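Local coordinates for core protein VP4 (Bluetongue virus, PDB 2JHP), which caps viral mRNA as a multifunctional RNA-capping enzyme inside the virus core, at residues 434-439 / 449-454. Numbering follows the deposited sequence.
Sequences ATAWVG and FALPRS
Ala-436 CB meets Leu-451 CD1 at 3.8 Å, a methyl-to-methyl touch in this buried contact; Met-428 and Tyr-425 of helix 421-430 also pack on Ala-436 and Leu-451, respectively. Two residues on, Val-438 packs on both Leu-451 and Arg-453: its CG1 approaches the carbonyl oxygen Leu-451 O at 3.5 Å, while CG2 lies 3.7 Å from Arg-453 NE. The arginine side chain, extended from CG to NE, crosses the valine at about a right angle. Trp-437, with CG anti to its backbone N (chi1 -178°), brings CD1 to 3.9 Å from Ala-450 CB, while Phe-449 O and Ala-450 CA lie at the ring edge.

The backbone bond follows: Leu-451 N donates to Trp-437 O over 2.9 Å, and Ala-450 CA adds a CA-H...O contact to that same oxygen. Farther out, Val-438 O sits over one face of the Arg-453 guanidinium, whose NH2 is hydrogen-bonded to Gly-562 O. The contact thus ties the C-terminal end of strand 433-437, in a mixed sheet with the 3-2-1-4-5-7-6 order of Rossmann-like methyltransferases, to the loop leading into helix 453-460, beside the guanine pocket that includes Tyr-446.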
loop_
_atom_site.group_PDB
_atom_site.type_symbol
_atom_site.label_atom_id
_atom_site.label_comp_id
_atom_site.label_asym_id
_atom_site.label_seq_id
_atom_site.Cartn_x
_atom_site.Cartn_y
_atom_site.Cartn_z
ATOM N N ALA A 434 0.425 9.174 6.999
ATOM C CA ALA A 434 0.331 7.958 7.802
ATOM C C ALA A 434 -1.130 7.517 7.925
ATOM O O ALA A 434 -2.047 8.344 7.828
ATOM C CB ALA A 434 0.959 8.185 9.165
ATOM N N THR A 435 -1.343 6.218 8.095
ATOM C CA THR A 435 -2.693 5.683 8.287
ATOM C C THR A 435 -2.819 4.914 9.597
ATOM O O THR A 435 -1.856 4.329 10.070
ATOM C CB THR A 435 -3.126 4.739 7.147
ATOM O OG1 THR A 435 -2.185 3.668 7.042
ATOM C CG2 THR A 435 -3.239 5.477 5.830
ATOM N N ALA A 436 -4.022 4.930 10.157
ATOM C CA ALA A 436 -4.346 4.144 11.328
ATOM C C ALA A 436 -5.773 3.619 11.226
ATOM O O ALA A 436 -6.701 4.336 10.861
ATOM C CB ALA A 436 -4.169 4.965 12.594
ATOM N N TRP A 437 -5.931 2.351 11.552
ATOM C CA TRP A 437 -7.230 1.708 11.538
ATOM C C TRP A 437 -8.120 2.157 12.721
ATOM O O TRP A 437 -7.680 2.125 13.873
ATOM C CB TRP A 437 -7.029 0.194 11.577
ATOM C CG TRP A 437 -8.278 -0.561 11.524
ATOM C CD1 TRP A 437 -8.995 -1.030 12.587
ATOM C CD2 TRP A 437 -8.994 -0.963 10.354
ATOM N NE1 TRP A 437 -10.107 -1.716 12.151
ATOM C CE2 TRP A 437 -10.131 -1.682 10.783
ATOM C CE3 TRP A 437 -8.780 -0.801 8.986
ATOM C CZ2 TRP A 437 -11.052 -2.233 9.894
ATOM C CZ3 TRP A 437 -9.698 -1.338 8.095
ATOM C CH2 TRP A 437 -10.824 -2.053 8.555
ATOM N N VAL A 438 -9.353 2.572 12.415
ATOM C CA VAL A 438 -10.294 3.064 13.410
ATOM C C VAL A 438 -11.614 2.307 13.321
ATOM O O VAL A 438 -12.497 2.487 14.166
ATOM C CB VAL A 438 -10.551 4.591 13.285
ATOM C CG1 VAL A 438 -9.304 5.387 13.659
ATOM C CG2 VAL A 438 -11.040 4.957 11.895
ATOM N N GLY A 439 -11.752 1.465 12.296
ATOM C CA GLY A 439 -12.955 0.688 12.091
ATOM C C GLY A 439 -13.284 -0.220 13.266
ATOM O O GLY A 439 -12.399 -0.861 13.825
ATOM N N PHE A 449 -5.972 -3.600 14.983
ATOM C CA PHE A 449 -6.739 -3.093 16.101
ATOM C C PHE A 449 -7.114 -1.646 15.805
ATOM O O PHE A 449 -6.374 -0.927 15.128
ATOM C CB PHE A 449 -5.952 -3.222 17.406
ATOM C CG PHE A 449 -4.713 -2.359 17.471
ATOM C CD1 PHE A 449 -4.765 -1.051 17.991
ATOM C CD2 PHE A 449 -3.489 -2.850 17.043
ATOM C CE1 PHE A 449 -3.636 -0.269 18.075
ATOM C CE2 PHE A 449 -2.348 -2.046 17.124
ATOM C CZ PHE A 449 -2.433 -0.760 17.638
ATOM N N ALA A 450 -8.273 -1.232 16.310
ATOM C CA ALA A 450 -8.800 0.114 16.108
ATOM C C ALA A 450 -8.341 1.102 17.176
ATOM O O ALA A 450 -8.463 0.834 18.360
ATOM C CB ALA A 450 -10.325 0.068 16.053
ATOM N N LEU A 451 -7.811 2.246 16.742
ATOM C CA LEU A 451 -7.561 3.393 17.621
ATOM C C LEU A 451 -8.888 4.105 17.834
ATOM O O LEU A 451 -9.663 4.237 16.897
ATOM C CB LEU A 451 -6.561 4.378 16.988
ATOM C CG LEU A 451 -5.087 4.008 16.823
ATOM C CD1 LEU A 451 -4.272 5.214 16.416
ATOM C CD2 LEU A 451 -4.520 3.362 18.088
ATOM N N PRO A 452 -9.185 4.520 19.080
ATOM C CA PRO A 452 -10.398 5.319 19.280
ATOM C C PRO A 452 -10.371 6.578 18.432
ATOM O O PRO A 452 -9.412 7.336 18.505
ATOM C CB PRO A 452 -10.344 5.657 20.784
ATOM C CG PRO A 452 -9.532 4.570 21.389
ATOM C CD PRO A 452 -8.494 4.250 20.362
ATOM N N ARG A 453 -11.403 6.786 17.619
ATOM C CA ARG A 453 -11.504 7.972 16.746
ATOM C C ARG A 453 -11.322 9.315 17.446
ATOM O O ARG A 453 -10.634 10.197 16.936
ATOM C CB ARG A 453 -12.839 8.001 16.016
ATOM C CG ARG A 453 -12.953 7.000 14.898
ATOM C CD ARG A 453 -14.199 7.268 14.119
ATOM N NE ARG A 453 -14.323 6.344 13.012
ATOM C CZ ARG A 453 -14.880 5.136 13.095
ATOM N NH1 ARG A 453 -14.932 4.368 12.016
ATOM N NH2 ARG A 453 -15.378 4.704 14.253
ATOM N N SER A 454 -11.954 9.469 18.604
ATOM C CA SER A 454 -11.908 10.728 19.332
ATOM C C SER A 454 -10.504 10.994 19.843
ATOM O O SER A 454 -10.057 12.136 19.866
ATOM C CB SER A 454 -12.920 10.741 20.476
ATOM O OG SER A 454 -12.583 9.796 21.477
#